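VP1 (Merkel cell polyomavirus, PDB 4FMG) forms the pentameric units of the Merkel cell polyomavirus capsid, 72 of which make up the icosahedral shell. Local coordinates at residues C[135-140]-C[251-256]. Sequence-based numbering, arbitrary orientation.
Sequences FAIGGE and LFISCA
Phe252 lies against Gly139 and Glu140, just past the end of strand 131-138, and its side chain meets this loop from CB outward. CB touches Glu140 O at 3.4 Å and also nears the carbonyl oxygen of Gly138. With CG anti to the carbonyl carbon (chi1 -81°), the ring lies flat against the backbone of Glu140. CG and CD1 both rest against Glu140 C, CD1 at 3.5 Å. Farther out, CE1 reaches Glu140 CA at 3.9 Å. One ring face is thus covered by main chain, while Gly138 O sits at the ring edge. Glu140 OE2 is held outside the contact by a salt bridge to Lys247 and a hydrogen bond from Asn209 ND2.

Next to this contact the strands run antiparallel, their axes 171° apart. Gly138 and Phe252 form one hydrogen-bonded pair, Phe252 N to Gly138 O being 2.8 Å; Ala136 and Ser254 form the next, its Ala136 N to Ser254 O bond bent to 151° at the hydrogen. A water lies 2.7 Å from Ser254 OG and donates weakly to Ala136 O and Phe252 O, linking the two pairs.

On the face bearing Ile137 and Ile253, the two isoleucines lie side by side, CD1 of Ile137 4.0 Å from CG1 of Ile253. The other branch of Ile137, CG2, is anti to its backbone N and meets Leu251 CD1 at 3.7 Å. This apolar layer continues onto Ala94 and Val97, which touch Ile137, and onto Leu26 and Phe278 beside Ile253, joining strands 131-138 and 250-263 within the antiparallel jelly-roll core of VP1, the part of the protein held in this chain.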
ATOM      1  N   PHE C 135      14.549  13.607   6.286  1.00 12.90           N
ATOM      2  CA  PHE C 135      14.816  14.973   6.722  1.00 12.10           C
ATOM      3  C   PHE C 135      14.885  14.985   8.232  1.00 13.96           C
ATOM      4  O   PHE C 135      14.324  14.094   8.901  1.00 14.11           O
ATOM      5  CB  PHE C 135      13.791  15.987   6.181  1.00 11.63           C
ATOM      6  CG  PHE C 135      12.444  15.933   6.857  1.00 10.42           C
ATOM      7  CD1 PHE C 135      11.480  15.001   6.458  1.00 14.48           C
ATOM      8  CD2 PHE C 135      12.137  16.816   7.893  1.00  9.80           C
ATOM      9  CE1 PHE C 135      10.228  14.945   7.079  1.00  8.94           C
ATOM     10  CE2 PHE C 135      10.886  16.773   8.531  1.00 11.58           C
ATOM     11  CZ  PHE C 135       9.928  15.841   8.121  1.00 10.67           C
ATOM     12  N   ALA C 136      15.600  15.974   8.757  1.00 14.96           N
ATOM     13  CA  ALA C 136      15.757  16.154  10.190  1.00 15.13           C
ATOM     14  C   ALA C 136      15.770  17.627  10.561  1.00 15.73           C
ATOM     15  O   ALA C 136      16.350  18.461   9.852  1.00 16.50           O
ATOM     16  CB  ALA C 136      17.028  15.470  10.683  1.00 14.32           C
ATOM     17  N   ILE C 137      15.122  17.934  11.678  1.00 15.63           N
ATOM     18  CA  ILE C 137      15.174  19.262  12.269  1.00 15.95           C
ATOM     19  C   ILE C 137      15.743  19.090  13.674  1.00 17.64           C
ATOM     20  O   ILE C 137      15.263  18.253  14.458  1.00 17.03           O
ATOM     21  CB  ILE C 137      13.773  19.936  12.324  1.00 16.14           C
ATOM     22  CG1 ILE C 137      13.030  19.842  10.971  1.00 15.32           C
ATOM     23  CG2 ILE C 137      13.880  21.389  12.793  1.00 16.06           C
ATOM     24  CD1 ILE C 137      13.695  20.558   9.783  1.00 14.82           C
ATOM     25  N   GLY C 138      16.778  19.866  13.986  1.00 17.94           N
ATOM     26  CA  GLY C 138      17.498  19.708  15.253  1.00 18.66           C
ATOM     27  C   GLY C 138      18.109  20.988  15.777  1.00 19.52           C
ATOM     28  O   GLY C 138      18.377  21.918  15.014  1.00 19.55           O
ATOM     29  N   GLY C 139      18.316  21.038  17.088  1.00 20.74           N
ATOM     30  CA  GLY C 139      18.941  22.194  17.722  1.00 21.96           C
ATOM     31  C   GLY C 139      20.456  22.087  17.763  1.00 23.16           C
ATOM     32  O   GLY C 139      21.126  22.953  18.332  1.00 23.25           O
ATOM     33  N   GLU C 140      20.977  21.005  17.174  1.00 22.94           N
ATOM     34  CA  GLU C 140      22.416  20.738  17.035  1.00 23.43           C
ATOM     35  C   GLU C 140      22.604  19.756  15.869  1.00 22.50           C
ATOM     36  O   GLU C 140      21.609  19.260  15.331  1.00 20.64           O
ATOM     37  CB  GLU C 140      22.994  20.162  18.329  1.00 24.40           C
ATOM     38  CG  GLU C 140      22.409  18.821  18.748  1.00 25.84           C
ATOM     39  CD  GLU C 140      22.534  18.592  20.243  1.00 28.92           C
ATOM     40  OE1 GLU C 140      23.405  17.797  20.648  1.00 32.53           O
ATOM     41  OE2 GLU C 140      21.777  19.221  21.013  1.00 28.00           O
ATOM     42  N   LEU C 251      19.904  26.540  14.091  1.00 21.31           N
ATOM     43  CA  LEU C 251      18.952  25.501  13.706  1.00 20.35           C
ATOM     44  C   LEU C 251      19.588  24.602  12.648  1.00 20.20           C
ATOM     45  O   LEU C 251      20.055  25.080  11.615  1.00 20.89           O
ATOM     46  CB  LEU C 251      17.663  26.129  13.159  1.00 18.77           C
ATOM     47  CG  LEU C 251      16.568  25.210  12.585  1.00 18.45           C
ATOM     48  CD1 LEU C 251      15.901  24.372  13.681  1.00 17.17           C
ATOM     49  CD2 LEU C 251      15.531  26.039  11.866  1.00 11.71           C
ATOM     50  N   PHE C 252      19.605  23.306  12.913  1.00 18.42           N
ATOM     51  CA  PHE C 252      20.220  22.369  12.005  1.00 18.73           C
ATOM     52  C   PHE C 252      19.188  21.622  11.220  1.00 19.14           C
ATOM     53  O   PHE C 252      18.281  21.004  11.780  1.00 19.09           O
ATOM     54  CB  PHE C 252      21.128  21.401  12.747  1.00 21.36           C
ATOM     55  CG  PHE C 252      22.471  21.970  13.062  1.00 23.56           C
ATOM     56  CD1 PHE C 252      22.653  22.778  14.182  1.00 24.81           C
ATOM     57  CD2 PHE C 252      23.556  21.711  12.226  1.00 25.67           C
ATOM     58  CE1 PHE C 252      23.905  23.305  14.472  1.00 26.69           C
ATOM     59  CE2 PHE C 252      24.806  22.233  12.504  1.00 22.80           C
ATOM     60  CZ  PHE C 252      24.984  23.032  13.626  1.00 24.57           C
ATOM     61  N   ILE C 253      19.336  21.705   9.904  1.00 19.31           N
ATOM     62  CA  ILE C 253      18.424  21.096   8.955  1.00 18.55           C
ATOM     63  C   ILE C 253      19.210  20.161   8.045  1.00 18.30           C
ATOM     64  O   ILE C 253      20.205  20.565   7.434  1.00 18.71           O
ATOM     65  CB  ILE C 253      17.682  22.184   8.155  1.00 17.97           C
ATOM     66  CG1 ILE C 253      16.764  22.964   9.105  1.00 20.01           C
ATOM     67  CG2 ILE C 253      16.871  21.566   7.025  1.00 16.29           C
ATOM     68  CD1 ILE C 253      16.631  24.425   8.786  1.00 24.33           C
ATOM     69  N   SER C 254      18.759  18.909   7.985  1.00 17.43           N
ATOM     70  CA  SER C 254      19.408  17.859   7.216  1.00 16.92           C
ATOM     71  C   SER C 254      18.383  17.115   6.372  1.00 17.04           C
ATOM     72  O   SER C 254      17.227  16.994   6.769  1.00 17.21           O
ATOM     73  CB  SER C 254      20.083  16.857   8.156  1.00 17.32           C
ATOM     74  OG  SER C 254      20.827  17.506   9.173  1.00 19.09           O
ATOM     75  N   CYS C 255      18.813  16.596   5.221  1.00 16.69           N
ATOM     76  CA  CYS C 255      17.943  15.762   4.387  1.00 16.23           C
ATOM     77  C   CYS C 255      18.713  14.913   3.373  1.00 16.11           C
ATOM     78  O   CYS C 255      19.932  15.059   3.206  1.00 15.57           O
ATOM     79  CB  CYS C 255      16.908  16.630   3.661  1.00 15.59           C
ATOM     80  SG  CYS C 255      17.626  17.761   2.462  1.00 16.69           S
ATOM     81  N   ALA C 256      17.983  14.020   2.709  1.00 15.38           N
ATOM     82  CA  ALA C 256      18.495  13.264   1.563  1.00 15.40           C
ATOM     83  C   ALA C 256      17.272  12.830   0.767  1.00 15.83           C
ATOM     84  O   ALA C 256      16.288  12.368   1.354  1.00 16.60           O
ATOM     85  CB  ALA C 256      19.295  12.051   2.028  1.00 13.84           C
TER
HETATM   86  O   HOH W   1      19.179  18.368  11.159  1.00 15.01           O